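TrwC protein (Escherichia coli, PDB 1OMH) binds DNA of the plasmid's origin of transfer through its N-terminal relaxase domain, and probably nicks and rejoins it during bacterial conjugation. Local coordinates at residues K92-L96 with D157-H161; L96-A101 with G289-S293; S153-P158 with F232-Q238. Residue numbers count along the deposited sequence, not the author numbering.

Overall arrangement
Contact 1 sits between the other two, whose centres are about 16 Å apart. It sets helix 92-99 against the start of strand 158-167 and includes H161, one of the histidine ligands of a metal site that is empty here. Contact 3, its centre about 10 Å away, shares D157 and P158 with it. Both hold the DNA, contact 1 at DT23 and DC24, contact 3 at DC24 and DT25, and both reach the same sulfate. Contact 2 shares L96 with contact 1, again about 10 Å between centres, but lies farther along the helix, its nearest atom about 8 Å from the DNA. L96, P158 and F232 pack together where the contacts join, with L96 CD2 3.8 Å from F232 CD1.

Contact 1: residues K92-L96 with D157-H161; sequences KSVSL and DPQLH. With SO4 (sulfate ion), chain C; nucleotides of chain A.
At the histidine metal site of this relaxase, the first turn of helix 92-99 crosses the start of strand 158-167, one of the strands of the central antiparallel sheet. The axes pass 7.0 Å apart at 103°, nearly perpendicular, and the closest CA atoms are those of S95 and L160, 5.2 Å apart. K92 starts the helix with a t, p, p, t side chain that curls back so that NZ donates to P158 O (2.9 Å), to Q159 OE1 (2.8 Å) and to the DNA phosphate oxygen OP1 of DC24 (2.9 Å), tying helix, strand and DNA together. S95, chi1 m, points at the strand, and its OG accepts from L160 N at 2.8 Å; a water links the same OG to Q159 OE1. L96 then lays CD1 on P158 CB at 3.9 Å. The strand is extended, so P158 and L160 face the helix while the CA-to-CB bond of Q159 turns away, its chi2 p end swinging back to meet K92. H161 in this segment, a ligand of zinc or copper in other structures of this protein, donates from ND1 to Q159 O (2.6 Å), and Q159 NE2 donates to O2 of DT23 at 2.8 Å.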
loop_
_atom_site.group_PDB
_atom_site.type_symbol
_atom_site.label_atom_id
_atom_site.label_comp_id
_atom_site.label_asym_id
_atom_site.label_seq_id
_atom_site.Cartn_x
_atom_site.Cartn_y
_atom_site.Cartn_z
ATOM N N LYS B 92 10.310 9.640 1.028
ATOM C CA LYS B 92 11.637 9.065 1.265
ATOM C C LYS B 92 12.303 9.566 2.549
ATOM O O LYS B 92 12.879 8.777 3.291
ATOM C CB LYS B 92 12.560 9.337 0.064
ATOM C CG LYS B 92 13.942 8.687 0.178
ATOM C CD LYS B 92 13.861 7.154 0.203
ATOM C CE LYS B 92 13.273 6.598 -1.100
ATOM N NZ LYS B 92 13.324 5.111 -1.154
ATOM N N SER B 93 12.240 10.872 2.802
ATOM C CA SER B 93 12.847 11.428 4.015
ATOM C C SER B 93 12.282 10.754 5.255
ATOM O O SER B 93 12.995 10.535 6.236
ATOM C CB SER B 93 12.594 12.932 4.112
ATOM O OG SER B 93 11.211 13.208 4.237
ATOM N N VAL B 94 10.996 10.431 5.211
ATOM C CA VAL B 94 10.346 9.782 6.336
ATOM C C VAL B 94 10.900 8.370 6.504
ATOM O O VAL B 94 11.200 7.946 7.628
ATOM C CB VAL B 94 8.811 9.763 6.137
ATOM C CG1 VAL B 94 8.132 8.982 7.264
ATOM C CG2 VAL B 94 8.294 11.200 6.114
ATOM N N SER B 95 11.052 7.642 5.399
ATOM C CA SER B 95 11.608 6.291 5.477
ATOM C C SER B 95 13.030 6.362 6.041
ATOM O O SER B 95 13.432 5.514 6.845
ATOM C CB SER B 95 11.639 5.625 4.091
ATOM O OG SER B 95 10.323 5.382 3.602
ATOM N N LEU B 96 13.785 7.379 5.629
ATOM C CA LEU B 96 15.165 7.551 6.091
ATOM C C LEU B 96 15.265 7.806 7.592
ATOM O O LEU B 96 16.079 7.194 8.291
ATOM C CB LEU B 96 15.830 8.709 5.345
ATOM C CG LEU B 96 16.614 8.422 4.060
ATOM C CD1 LEU B 96 16.009 7.271 3.281
ATOM C CD2 LEU B 96 16.673 9.693 3.235
ATOM N N ASP B 157 16.709 0.128 -0.915
ATOM C CA ASP B 157 16.800 1.434 -0.270
ATOM C C ASP B 157 15.756 1.440 0.841
ATOM O O ASP B 157 14.801 0.656 0.807
ATOM C CB ASP B 157 16.431 2.568 -1.236
ATOM C CG ASP B 157 17.573 2.985 -2.124
ATOM O OD1 ASP B 157 18.682 3.195 -1.596
ATOM O OD2 ASP B 157 17.355 3.129 -3.346
ATOM N N PRO B 158 15.928 2.308 1.851
ATOM C CA PRO B 158 14.927 2.353 2.924
ATOM C C PRO B 158 13.642 2.768 2.210
ATOM O O PRO B 158 13.658 3.714 1.419
ATOM C CB PRO B 158 15.449 3.458 3.845
ATOM C CG PRO B 158 16.940 3.410 3.626
ATOM C CD PRO B 158 17.051 3.220 2.130
ATOM N N GLN B 159 12.549 2.068 2.481
ATOM C CA GLN B 159 11.285 2.352 1.811
ATOM C C GLN B 159 10.131 1.814 2.643
ATOM O O GLN B 159 9.692 0.669 2.477
ATOM C CB GLN B 159 11.302 1.702 0.420
ATOM C CG GLN B 159 10.079 1.946 -0.462
ATOM C CD GLN B 159 9.839 3.411 -0.774
ATOM O OE1 GLN B 159 10.741 4.252 -0.665
ATOM N NE2 GLN B 159 8.617 3.725 -1.183
ATOM N N LEU B 160 9.644 2.651 3.549
ATOM C CA LEU B 160 8.549 2.273 4.438
ATOM C C LEU B 160 7.221 2.263 3.691
ATOM O O LEU B 160 6.743 3.303 3.242
ATOM C CB LEU B 160 8.485 3.254 5.615
ATOM C CG LEU B 160 7.432 3.052 6.703
ATOM C CD1 LEU B 160 7.603 1.685 7.364
ATOM C CD2 LEU B 160 7.578 4.166 7.741
ATOM N N HIS B 161 6.631 1.084 3.553
ATOM C CA HIS B 161 5.360 0.965 2.861
ATOM C C HIS B 161 4.576 -0.223 3.381
ATOM O O HIS B 161 5.146 -1.194 3.892
ATOM C CB HIS B 161 5.564 0.829 1.345
ATOM C CG HIS B 161 6.365 -0.370 0.934
ATOM N ND1 HIS B 161 7.717 -0.487 1.186
ATOM C CD2 HIS B 161 6.015 -1.491 0.258
ATOM C CE1 HIS B 161 8.162 -1.623 0.683
ATOM N NE2 HIS B 161 7.148 -2.253 0.113
HETATM S S SO4 C . 7.560 -4.878 -2.598
HETATM O O1 SO4 C . 7.709 -5.887 -1.532
HETATM O O2 SO4 C . 8.810 -4.104 -2.738
HETATM O O3 SO4 C . 6.459 -3.961 -2.248
HETATM O O4 SO4 C . 7.258 -5.560 -3.871
ATOM P P DT A 23 9.787 11.640 -4.986
ATOM O OP1 DT A 23 10.143 12.312 -3.712
ATOM O OP2 DT A 23 10.344 12.147 -6.262
ATOM O "O5'" DT A 23 10.074 10.070 -4.855
ATOM C "C5'" DT A 23 11.378 9.554 -4.468
ATOM C "C4'" DT A 23 11.204 8.360 -3.549
ATOM O "O4'" DT A 23 10.273 8.741 -2.529
ATOM C "C3'" DT A 23 10.701 7.033 -4.149
ATOM O "O3'" DT A 23 11.709 6.093 -3.744
ATOM C "C2'" DT A 23 9.750 6.498 -3.091
ATOM C "C1'" DT A 23 9.436 7.672 -2.184
ATOM N N1 DT A 23 8.065 8.189 -2.018
ATOM C C2 DT A 23 7.054 7.325 -1.678
ATOM O O2 DT A 23 7.192 6.116 -1.657
ATOM N N3 DT A 23 5.867 7.939 -1.355
ATOM C C4 DT A 23 5.599 9.297 -1.364
ATOM O O4 DT A 23 4.495 9.702 -1.007
ATOM C C5 DT A 23 6.693 10.138 -1.805
ATOM C C7 DT A 23 6.501 11.620 -1.881
ATOM C C6 DT A 23 7.845 9.546 -2.120
ATOM P P DC A 24 12.213 4.895 -4.692
ATOM O OP1 DC A 24 12.812 3.955 -3.709
ATOM O OP2 DC A 24 13.055 5.472 -5.772
ATOM O "O5'" DC A 24 10.920 4.232 -5.351
ATOM C "C5'" DC A 24 10.091 3.282 -4.662
ATOM C "C4'" DC A 24 8.890 2.969 -5.524
ATOM O "O4'" DC A 24 8.346 4.224 -5.981
ATOM C "C3'" DC A 24 9.210 2.154 -6.784
ATOM O "O3'" DC A 24 8.509 0.911 -6.559
ATOM C "C2'" DC A 24 8.287 2.747 -7.838
ATOM C "C1'" DC A 24 7.862 4.094 -7.301
ATOM N N1 DC A 24 8.158 5.319 -8.058
ATOM C C2 DC A 24 7.369 5.601 -9.176
ATOM O O2 DC A 24 6.539 4.764 -9.539
ATOM N N3 DC A 24 7.530 6.777 -9.823
ATOM C C4 DC A 24 8.447 7.648 -9.398
ATOM N N4 DC A 24 8.552 8.811 -10.044
ATOM C C5 DC A 24 9.295 7.369 -8.285
ATOM C C6 DC A 24 9.126 6.198 -7.658
HETATM O O HOH W 1 10.061 6.188 1.237
#

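Contact 2: residues L96-A101 with G289-S293; sequences LQALVA and GIDFS
F292 is the centrepiece here: it loses far more surface than any other residue as the last residues of this N-terminal relaxase fragment fold back on helix 92-99. They leave helix 274-287 through G289, whose positive phi (73°) completes a Schellman motif, and run extended through I290 and D291. D291 OD1 accepts from S293 N at 3.1 Å, an Asx turn. The CA-to-CB bonds of F292 and L96 each point at the opposing segment, and F292 CA comes 6.3 Å from A101 CA. With F292 at chi1 m and chi2 109°, the CB of A101 sits over one ring face, 3.8 Å from the centroid and 26° off the normal, a CH-pi contact. V100 CG1 approaches CZ of F292 at 3.8 Å, and L96 CB lies 4.0 Å from CE2 of that ring. Q97, next in buried area, uses a t, p side chain to bring OE1 to the ring edge, 3.4 Å from F292 CD2, while NE2 donates to F292 O at 3.2 Å; its OE1 takes a hydrogen bond from H223. L96, the third, has off-rotamer chi angles (-92°, 33°) and meets I290 CD1 through CD2 at 4.2 Å. The chemistry is thus mostly apolar, a phenyl ring packed on small and branched side chains, with a single direct hydrogen bond fixing the tail's backbone alongside it.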
loop_
_atom_site.group_PDB
_atom_site.type_symbol
_atom_site.label_atom_id
_atom_site.label_comp_id
_atom_site.label_asym_id
_atom_site.label_seq_id
_atom_site.Cartn_x
_atom_site.Cartn_y
_atom_site.Cartn_z
ATOM N N LEU B 96 13.785 7.379 5.629
ATOM C CA LEU B 96 15.165 7.551 6.091
ATOM C C LEU B 96 15.265 7.806 7.592
ATOM O O LEU B 96 16.079 7.194 8.291
ATOM C CB LEU B 96 15.830 8.709 5.345
ATOM C CG LEU B 96 16.614 8.422 4.060
ATOM C CD1 LEU B 96 16.009 7.271 3.281
ATOM C CD2 LEU B 96 16.673 9.693 3.235
ATOM N N GLN B 97 14.434 8.717 8.083
ATOM C CA GLN B 97 14.440 9.060 9.498
ATOM C C GLN B 97 14.030 7.857 10.336
ATOM O O GLN B 97 14.592 7.605 11.399
ATOM C CB GLN B 97 13.483 10.230 9.770
ATOM C CG GLN B 97 13.659 10.885 11.142
ATOM C CD GLN B 97 14.942 11.694 11.240
ATOM O OE1 GLN B 97 15.295 12.421 10.316
ATOM N NE2 GLN B 97 15.634 11.583 12.370
ATOM N N ALA B 98 13.055 7.097 9.853
ATOM C CA ALA B 98 12.593 5.934 10.599
ATOM C C ALA B 98 13.505 4.715 10.536
ATOM O O ALA B 98 13.730 4.054 11.547
ATOM C CB ALA B 98 11.203 5.535 10.125
ATOM N N LEU B 99 14.038 4.429 9.354
ATOM C CA LEU B 99 14.849 3.232 9.153
ATOM C C LEU B 99 16.365 3.375 9.221
ATOM O O LEU B 99 17.063 2.417 9.548
ATOM C CB LEU B 99 14.445 2.584 7.823
ATOM C CG LEU B 99 12.935 2.319 7.696
ATOM C CD1 LEU B 99 12.618 1.788 6.304
ATOM C CD2 LEU B 99 12.478 1.322 8.759
ATOM N N VAL B 100 16.880 4.549 8.891
ATOM C CA VAL B 100 18.318 4.761 8.962
ATOM C C VAL B 100 18.642 5.403 10.312
ATOM O O VAL B 100 19.436 4.861 11.078
ATOM C CB VAL B 100 18.810 5.658 7.815
ATOM C CG1 VAL B 100 20.339 5.760 7.847
ATOM C CG2 VAL B 100 18.350 5.079 6.480
ATOM N N ALA B 101 18.018 6.549 10.600
ATOM C CA ALA B 101 18.224 7.245 11.874
ATOM C C ALA B 101 17.692 6.393 13.028
ATOM O O ALA B 101 18.184 6.476 14.149
ATOM C CB ALA B 101 17.525 8.600 11.864
ATOM N N GLY B 289 25.943 13.332 3.410
ATOM C CA GLY B 289 25.926 14.487 4.294
ATOM C C GLY B 289 24.617 14.741 5.018
ATOM O O GLY B 289 24.306 15.883 5.358
ATOM N N ILE B 290 23.847 13.684 5.262
ATOM C CA ILE B 290 22.573 13.822 5.953
ATOM C C ILE B 290 22.783 13.986 7.448
ATOM O O ILE B 290 23.548 13.244 8.066
ATOM C CB ILE B 290 21.666 12.582 5.759
ATOM C CG1 ILE B 290 21.338 12.384 4.279
ATOM C CG2 ILE B 290 20.375 12.752 6.557
ATOM C CD1 ILE B 290 20.540 11.129 4.005
ATOM N N ASP B 291 22.096 14.965 8.019
ATOM C CA ASP B 291 22.154 15.216 9.448
ATOM C C ASP B 291 20.739 14.939 9.941
ATOM O O ASP B 291 19.833 15.738 9.728
ATOM C CB ASP B 291 22.554 16.669 9.723
ATOM C CG ASP B 291 22.431 17.043 11.188
ATOM O OD1 ASP B 291 22.520 16.140 12.046
ATOM O OD2 ASP B 291 22.258 18.246 11.482
ATOM N N PHE B 292 20.552 13.786 10.573
ATOM C CA PHE B 292 19.239 13.395 11.069
ATOM C C PHE B 292 18.832 14.184 12.307
ATOM O O PHE B 292 17.802 13.893 12.920
ATOM C CB PHE B 292 19.222 11.891 11.360
ATOM C CG PHE B 292 19.282 11.035 10.119
ATOM C CD1 PHE B 292 20.426 10.304 9.811
ATOM C CD2 PHE B 292 18.195 10.972 9.251
ATOM C CE1 PHE B 292 20.485 9.525 8.656
ATOM C CE2 PHE B 292 18.244 10.198 8.095
ATOM C CZ PHE B 292 19.392 9.473 7.797
ATOM N N SER B 293 19.657 15.180 12.640
ATOM C CA SER B 293 19.495 16.090 13.781
ATOM C C SER B 293 20.570 15.911 14.843
ATOM O O SER B 293 21.588 15.246 14.555
ATOM C CB SER B 293 18.115 15.962 14.432
ATOM O OG SER B 293 17.157 16.705 13.703
#

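Contact 3: residues S153-P158 with F232-Q238; sequences SRERDP and FSKRTEQ. With SO4 (sulfate ion), chain E; SO4 (sulfate ion), chain C; nucleotides of chain A.
The loop between strands 145-152 and 158-167 packs against the start of helix 234-246, with CA atoms nearest at D157 and F232 (5.7 Å) and at E155 and K234 (6.3 Å). A type I turn from S153 to R156 shapes the loop; S153 OG accepts from E155 N, an ST turn, and from D157 N, both at 3.1 Å. F232, chi1 m, comes first and lays CD2 on P158 CD at 3.5 Å. S233 sits at the N-cap position without a capping bond of its own; D157 OD2, from the loop, accepts from K234 N (2.9 Å). K234 also packs CB on E155 CB at 3.7 Å, and its extended side chain reaches a water bound to E155 O. R235, m at chi1 to chi3, runs past E155, with R235 CD 3.7 Å from E155 CG. Its NE and NH2 donate to OP1 and OP2 of DT25 at 2.8 and 3.0 Å; NH2 also bonds to K262. A water joins R235 N, D157 OD2 and S153 OG to OP1 of DC24. T236 gives that nucleotide's OP2 two bonds, from N (2.9 Å) and OG1 (2.7 Å). The helix start thus holds the phosphates of DC24 and DT25 directly, and the loop joins in through a water, forming part of the relaxase's DNA-binding surface next to its histidine metal site.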
loop_
_atom_site.group_PDB
_atom_site.type_symbol
_atom_site.label_atom_id
_atom_site.label_comp_id
_atom_site.label_asym_id
_atom_site.label_seq_id
_atom_site.Cartn_x
_atom_site.Cartn_y
_atom_site.Cartn_z
ATOM N N SER B 153 12.974 -1.205 -0.630
ATOM C CA SER B 153 12.545 -1.100 -2.013
ATOM C C SER B 153 13.190 -2.252 -2.777
ATOM O O SER B 153 14.015 -2.988 -2.221
ATOM C CB SER B 153 13.002 0.236 -2.612
ATOM O OG SER B 153 14.378 0.185 -2.975
ATOM N N ARG B 154 12.819 -2.404 -4.044
ATOM C CA ARG B 154 13.375 -3.468 -4.869
ATOM C C ARG B 154 14.873 -3.273 -5.087
ATOM O O ARG B 154 15.556 -4.183 -5.553
ATOM C CB ARG B 154 12.662 -3.532 -6.225
ATOM C CG ARG B 154 11.192 -3.938 -6.151
ATOM C CD ARG B 154 11.016 -5.262 -5.424
ATOM N NE ARG B 154 9.636 -5.740 -5.463
ATOM C CZ ARG B 154 9.083 -6.374 -6.495
ATOM N NH1 ARG B 154 7.816 -6.761 -6.430
ATOM N NH2 ARG B 154 9.796 -6.636 -7.589
ATOM N N GLU B 155 15.379 -2.084 -4.767
ATOM C CA GLU B 155 16.802 -1.807 -4.919
ATOM C C GLU B 155 17.467 -1.751 -3.544
ATOM O O GLU B 155 18.620 -1.329 -3.400
ATOM C CB GLU B 155 17.018 -0.500 -5.684
ATOM C CG GLU B 155 16.906 -0.645 -7.206
ATOM C CD GLU B 155 17.938 -1.616 -7.769
ATOM O OE1 GLU B 155 19.084 -1.605 -7.280
ATOM O OE2 GLU B 155 17.614 -2.381 -8.703
ATOM N N ARG B 156 16.711 -2.192 -2.542
ATOM C CA ARG B 156 17.154 -2.252 -1.156
ATOM C C ARG B 156 17.382 -0.920 -0.448
ATOM O O ARG B 156 18.166 -0.840 0.502
ATOM C CB ARG B 156 18.407 -3.136 -1.037
ATOM C CG ARG B 156 18.151 -4.603 -1.394
ATOM C CD ARG B 156 16.923 -5.148 -0.654
ATOM N NE ARG B 156 16.668 -6.563 -0.925
ATOM C CZ ARG B 156 15.583 -7.219 -0.516
ATOM N NH1 ARG B 156 14.649 -6.587 0.181
ATOM N NH2 ARG B 156 15.432 -8.508 -0.798
ATOM N N ASP B 157 16.709 0.128 -0.915
ATOM C CA ASP B 157 16.800 1.434 -0.270
ATOM C C ASP B 157 15.756 1.440 0.841
ATOM O O ASP B 157 14.801 0.656 0.807
ATOM C CB ASP B 157 16.431 2.568 -1.236
ATOM C CG ASP B 157 17.573 2.985 -2.124
ATOM O OD1 ASP B 157 18.682 3.195 -1.596
ATOM O OD2 ASP B 157 17.355 3.129 -3.346
ATOM N N PRO B 158 15.928 2.308 1.851
ATOM C CA PRO B 158 14.927 2.353 2.924
ATOM C C PRO B 158 13.642 2.768 2.210
ATOM O O PRO B 158 13.658 3.714 1.419
ATOM C CB PRO B 158 15.449 3.458 3.845
ATOM C CG PRO B 158 16.940 3.410 3.626
ATOM C CD PRO B 158 17.051 3.220 2.130
ATOM N N PHE B 232 18.970 8.005 -2.123
ATOM C CA PHE B 232 18.336 6.806 -1.568
ATOM C C PHE B 232 17.090 6.436 -2.387
ATOM O O PHE B 232 16.187 5.755 -1.889
ATOM C CB PHE B 232 17.906 7.031 -0.105
ATOM C CG PHE B 232 19.012 6.857 0.903
ATOM C CD1 PHE B 232 19.590 7.962 1.526
ATOM C CD2 PHE B 232 19.448 5.585 1.259
ATOM C CE1 PHE B 232 20.590 7.798 2.498
ATOM C CE2 PHE B 232 20.444 5.412 2.225
ATOM C CZ PHE B 232 21.014 6.527 2.843
ATOM N N SER B 233 17.043 6.889 -3.635
ATOM C CA SER B 233 15.908 6.598 -4.514
ATOM C C SER B 233 16.391 5.986 -5.825
ATOM O O SER B 233 16.189 6.547 -6.899
ATOM C CB SER B 233 15.113 7.875 -4.814
ATOM O OG SER B 233 14.566 8.431 -3.625
ATOM N N LYS B 234 17.021 4.823 -5.722
ATOM C CA LYS B 234 17.552 4.119 -6.884
ATOM C C LYS B 234 16.490 3.757 -7.913
ATOM O O LYS B 234 16.737 3.867 -9.108
ATOM C CB LYS B 234 18.297 2.856 -6.429
ATOM C CG LYS B 234 19.592 3.151 -5.662
ATOM C CD LYS B 234 20.240 1.861 -5.158
ATOM C CE LYS B 234 21.526 2.143 -4.395
ATOM N NZ LYS B 234 22.158 0.879 -3.896
ATOM N N ARG B 235 15.320 3.312 -7.460
ATOM C CA ARG B 235 14.253 2.963 -8.396
ATOM C C ARG B 235 13.822 4.184 -9.209
ATOM O O ARG B 235 13.588 4.082 -10.412
ATOM C CB ARG B 235 13.063 2.345 -7.654
ATOM C CG ARG B 235 13.343 0.932 -7.139
ATOM C CD ARG B 235 13.415 -0.076 -8.292
ATOM N NE ARG B 235 12.122 -0.185 -8.959
ATOM C CZ ARG B 235 11.933 -0.032 -10.267
ATOM N NH1 ARG B 235 12.960 0.233 -11.065
ATOM N NH2 ARG B 235 10.711 -0.133 -10.773
ATOM N N THR B 236 13.743 5.345 -8.564
ATOM C CA THR B 236 13.358 6.564 -9.270
ATOM C C THR B 236 14.393 6.866 -10.349
ATOM O O THR B 236 14.049 7.295 -11.451
ATOM C CB THR B 236 13.287 7.778 -8.320
ATOM O OG1 THR B 236 12.264 7.557 -7.343
ATOM C CG2 THR B 236 12.986 9.050 -9.098
ATOM N N GLU B 237 15.661 6.634 -10.019
ATOM C CA GLU B 237 16.759 6.880 -10.952
ATOM C C GLU B 237 16.656 5.948 -12.159
ATOM O O GLU B 237 16.886 6.370 -13.288
ATOM C CB GLU B 237 18.108 6.671 -10.256
ATOM C CG GLU B 237 19.301 7.235 -11.016
ATOM C CD GLU B 237 20.631 6.844 -10.385
ATOM O OE1 GLU B 237 20.707 6.774 -9.139
ATOM O OE2 GLU B 237 21.606 6.618 -11.137
ATOM N N GLN B 238 16.314 4.688 -11.913
ATOM C CA GLN B 238 16.176 3.713 -12.991
ATOM C C GLN B 238 15.008 4.094 -13.903
ATOM O O GLN B 238 15.088 3.976 -15.128
ATOM C CB GLN B 238 15.981 2.306 -12.407
ATOM C CG GLN B 238 17.254 1.751 -11.751
ATOM C CD GLN B 238 17.035 0.437 -11.005
ATOM O OE1 GLN B 238 17.973 -0.341 -10.801
ATOM N NE2 GLN B 238 15.801 0.190 -10.583
HETATM S S SO4 E . 7.349 -8.563 -9.795
HETATM O O1 SO4 E . 8.814 -8.636 -9.643
HETATM O O2 SO4 E . 7.002 -7.652 -10.904
HETATM O O3 SO4 E . 6.756 -8.051 -8.544
HETATM O O4 SO4 E . 6.824 -9.912 -10.082
HETATM S S SO4 C . 7.560 -4.878 -2.598
HETATM O O1 SO4 C . 7.709 -5.887 -1.532
HETATM O O2 SO4 C . 8.810 -4.104 -2.738
HETATM O O3 SO4 C . 6.459 -3.961 -2.248
HETATM O O4 SO4 C . 7.258 -5.560 -3.871
ATOM P P DC A 24 12.213 4.895 -4.692
ATOM O OP1 DC A 24 12.812 3.955 -3.709
ATOM O OP2 DC A 24 13.055 5.472 -5.772
ATOM O "O5'" DC A 24 10.920 4.232 -5.351
ATOM C "C5'" DC A 24 10.091 3.282 -4.662
ATOM C "C4'" DC A 24 8.890 2.969 -5.524
ATOM O "O4'" DC A 24 8.346 4.224 -5.981
ATOM C "C3'" DC A 24 9.210 2.154 -6.784
ATOM O "O3'" DC A 24 8.509 0.911 -6.559
ATOM C "C2'" DC A 24 8.287 2.747 -7.838
ATOM C "C1'" DC A 24 7.862 4.094 -7.301
ATOM N N1 DC A 24 8.158 5.319 -8.058
ATOM C C2 DC A 24 7.369 5.601 -9.176
ATOM O O2 DC A 24 6.539 4.764 -9.539
ATOM N N3 DC A 24 7.530 6.777 -9.823
ATOM C C4 DC A 24 8.447 7.648 -9.398
ATOM N N4 DC A 24 8.552 8.811 -10.044
ATOM C C5 DC A 24 9.295 7.369 -8.285
ATOM C C6 DC A 24 9.126 6.198 -7.658
ATOM P P DT A 25 8.664 -0.340 -7.570
ATOM O OP1 DT A 25 9.988 -0.949 -7.286
ATOM O OP2 DT A 25 8.320 0.038 -8.964
ATOM O "O5'" DT A 25 7.520 -1.328 -7.066
ATOM C "C5'" DT A 25 7.386 -1.649 -5.678
ATOM C "C4'" DT A 25 5.970 -2.080 -5.366
ATOM O "O4'" DT A 25 5.074 -0.960 -5.526
ATOM C "C3'" DT A 25 5.446 -3.138 -6.329
ATOM O "O3'" DT A 25 5.706 -4.424 -5.772
ATOM C "C2'" DT A 25 3.952 -2.889 -6.355
ATOM C "C1'" DT A 25 3.812 -1.413 -6.003
ATOM N N1 DT A 25 3.379 -0.526 -7.106
ATOM C C2 DT A 25 2.032 -0.481 -7.409
ATOM O O2 DT A 25 1.189 -1.160 -6.838
ATOM N N3 DT A 25 1.702 0.393 -8.417
ATOM C C4 DT A 25 2.561 1.199 -9.139
ATOM O O4 DT A 25 2.114 1.938 -10.016
ATOM C C5 DT A 25 3.959 1.089 -8.778
ATOM C C7 DT A 25 4.968 1.923 -9.505
ATOM C C6 DT A 25 4.291 0.242 -7.797
HETATM O O HOH W 2 14.762 2.588 -4.428
HETATM O O HOH W 3 20.708 -0.124 -1.536
#